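Local coordinates for Tat-secreted protein Rv2525c (Mycobacterium tuberculosis, PDB 4PMQ), which may act as a peptidoglycan hydrolase with glycosidase activity, and shows esterase activity toward p-nitrophenyl esters in vitro, at residues D34-G39 / L43-Q48. Sequence-based numbering, arbitrary orientation.
With TLA (L(+)-tartaric acid), chain B.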
loop_
_atom_site.group_PDB
_atom_site.type_symbol
_atom_site.label_atom_id
_atom_site.label_comp_id
_atom_site.label_asym_id
_atom_site.label_seq_id
_atom_site.Cartn_x
_atom_site.Cartn_y
_atom_site.Cartn_z
ATOM N N ASP A 34 0.295 -5.553 -11.062
ATOM C CA ASP A 34 0.808 -5.542 -12.423
ATOM C C ASP A 34 1.032 -4.108 -12.864
ATOM O O ASP A 34 0.540 -3.168 -12.226
ATOM C CB ASP A 34 -0.197 -6.221 -13.366
ATOM C CG ASP A 34 -0.361 -7.710 -13.093
ATOM O OD1 ASP A 34 0.653 -8.442 -13.135
ATOM O OD2 ASP A 34 -1.496 -8.136 -12.831
ATOM N N ARG A 35 1.676 -3.952 -14.022
ATOM C CA ARG A 35 1.866 -2.642 -14.646
ATOM C C ARG A 35 0.705 -2.399 -15.617
ATOM O O ARG A 35 0.522 -3.170 -16.575
ATOM C CB ARG A 35 3.215 -2.619 -15.393
ATOM C CG ARG A 35 4.418 -2.914 -14.492
ATOM C CD ARG A 35 5.755 -3.001 -15.221
ATOM N NE ARG A 35 5.799 -4.053 -16.241
ATOM C CZ ARG A 35 6.109 -5.325 -15.995
ATOM N NH1 ARG A 35 6.358 -5.731 -14.750
ATOM N NH2 ARG A 35 6.156 -6.205 -16.987
ATOM N N ARG A 36 -0.067 -1.326 -15.404
ATOM C CA ARG A 36 -1.187 -1.029 -16.298
ATOM C C ARG A 36 -0.667 -0.599 -17.696
ATOM O O ARG A 36 0.532 -0.275 -17.824
ATOM C CB ARG A 36 -2.070 0.087 -15.676
ATOM C CG ARG A 36 -1.340 1.415 -15.425
ATOM C CD ARG A 36 -2.294 2.522 -15.036
ATOM N NE ARG A 36 -1.585 3.745 -14.680
ATOM C CZ ARG A 36 -1.154 4.040 -13.455
ATOM N NH1 ARG A 36 -1.354 3.189 -12.443
ATOM N NH2 ARG A 36 -0.518 5.182 -13.229
ATOM N N PRO A 37 -1.527 -0.535 -18.730
ATOM C CA PRO A 37 -1.083 0.027 -20.012
ATOM C C PRO A 37 -0.601 1.462 -19.803
ATOM O O PRO A 37 -1.215 2.204 -19.045
ATOM C CB PRO A 37 -2.361 -0.004 -20.863
ATOM C CG PRO A 37 -3.176 -1.140 -20.293
ATOM C CD PRO A 37 -2.964 -0.911 -18.792
ATOM N N GLY A 38 0.541 1.807 -20.380
ATOM C CA GLY A 38 1.146 3.119 -20.156
ATOM C C GLY A 38 2.075 3.102 -18.948
ATOM O O GLY A 38 2.728 4.109 -18.651
ATOM N N GLY A 39 2.111 1.973 -18.232
ATOM C CA GLY A 39 2.922 1.815 -17.028
ATOM C C GLY A 39 4.094 0.847 -17.126
ATOM O O GLY A 39 4.601 0.405 -16.086
ATOM N N LEU A 43 8.987 -0.321 -13.248
ATOM C CA LEU A 43 9.815 -1.503 -12.999
ATOM C C LEU A 43 9.742 -1.952 -11.547
ATOM O O LEU A 43 10.104 -3.089 -11.249
ATOM C CB LEU A 43 11.268 -1.224 -13.421
ATOM C CG LEU A 43 11.450 -0.956 -14.945
ATOM C CD1 LEU A 43 12.918 -0.645 -15.291
ATOM C CD2 LEU A 43 10.931 -2.112 -15.792
ATOM N N GLY A 44 9.186 -1.104 -10.675
ATOM C CA GLY A 44 8.964 -1.476 -9.279
ATOM C C GLY A 44 7.690 -2.275 -9.068
ATOM O O GLY A 44 7.351 -2.597 -7.926
ATOM N N LYS A 45 6.961 -2.597 -10.152
ATOM C CA LYS A 45 5.718 -3.380 -10.033
ATOM C C LYS A 45 5.793 -4.671 -10.852
ATOM O O LYS A 45 6.007 -4.588 -12.047
ATOM C CB LYS A 45 4.516 -2.569 -10.558
ATOM C CG LYS A 45 4.189 -1.272 -9.846
ATOM C CD LYS A 45 2.801 -0.779 -10.313
ATOM C CE LYS A 45 2.407 0.495 -9.624
ATOM N NZ LYS A 45 1.047 0.915 -10.078
ATOM N N PRO A 46 5.528 -5.853 -10.301
ATOM C CA PRO A 46 5.330 -6.173 -8.887
ATOM C C PRO A 46 6.655 -6.539 -8.232
ATOM O O PRO A 46 7.628 -6.843 -8.942
ATOM C CB PRO A 46 4.430 -7.418 -8.957
ATOM C CG PRO A 46 4.796 -8.105 -10.253
ATOM C CD PRO A 46 5.537 -7.084 -11.126
ATOM N N ILE A 47 6.697 -6.550 -6.906
ATOM C CA ILE A 47 7.871 -7.044 -6.194
ATOM C C ILE A 47 8.069 -8.513 -6.582
ATOM O O ILE A 47 7.080 -9.253 -6.625
ATOM C CB ILE A 47 7.733 -6.866 -4.656
ATOM C CG1 ILE A 47 8.946 -7.486 -3.919
ATOM C CG2 ILE A 47 6.380 -7.397 -4.115
ATOM C CD1 ILE A 47 9.068 -7.188 -2.352
ATOM N N GLN A 48 9.329 -8.924 -6.875
ATOM C CA GLN A 48 9.634 -10.310 -7.208
ATOM C C GLN A 48 10.247 -11.015 -5.990
ATOM O O GLN A 48 10.817 -10.357 -5.092
ATOM C CB GLN A 48 10.602 -10.393 -8.415
ATOM C CG GLN A 48 10.150 -9.652 -9.685
ATOM C CD GLN A 48 8.943 -10.281 -10.349
ATOM O OE1 GLN A 48 8.788 -11.510 -10.413
ATOM N NE2 GLN A 48 8.086 -9.452 -10.920
HETATM O O1 TLA B . 3.612 6.390 -6.641
HETATM O O11 TLA B . 4.474 6.365 -8.723
HETATM C C1 TLA B . 3.479 6.289 -7.855
HETATM C C2 TLA B . 2.121 6.036 -8.504
HETATM O O2 TLA B . 1.082 6.011 -7.539
HETATM C C3 TLA B . 2.147 4.707 -9.267
HETATM O O3 TLA B . 2.252 3.615 -8.378
HETATM C C4 TLA B . 0.913 4.556 -10.149
HETATM O O4 TLA B . 0.226 3.548 -10.132
HETATM O O41 TLA B . 0.743 5.555 -10.974
HETATM O O HOH W 1 0.017 -0.367 -12.557
#
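The R35 guanidinium receives the carbonyl oxygen of K45 at its edge, only 9° out of plane, while P46 CD lies oblique to it. R35 NH1 donates to K45 O at 3.0 Å, a slightly bent bond (N-H...O 153°) lying in the carbonyl plane. The R35 chain, bent at chi3 (-60°), brings the group there, and its CG lies 4.0 Å from K45 CB where the two side chains lie alongside with their ends heading opposite ways. The second guanidinium, that of R36, has tartrate O41 at its edge, near its plane, bonded by R36 NH2 at 2.6 Å; R36 NH1 adds a second bond, to tartrate O4, at 2.8 Å. The K45 chain is stretched out from CG to NZ; its CD passes 3.8 Å from D34 O, and its NZ reaches the same tartrate O4, also at 2.8 Å. R36 NH1 and K45 NZ thus both bond to O4 of one carboxylate, whose negative charge probably offsets the two positive ends. One water joins D34 O, R36 N and K45 NZ, the last at 3.0 Å, tying the lysine end to the backbone opposite. Q67 O and a cation-pi contact with Y31 further fix K45, and a salt bridge from D34 to R89 secures the other segment to helix 79-96. A type II turn from R36 to G39 and a cis peptide before P46 shape this loop between strand 27-31 and helix 49-57. The tartrate, also hydrogen-bonded to Y31 OH, probably comes from the crystallisation liquor, but its pocket may correspond to the ligand site of a glycoside hydrolase-like TIM-barrel domain.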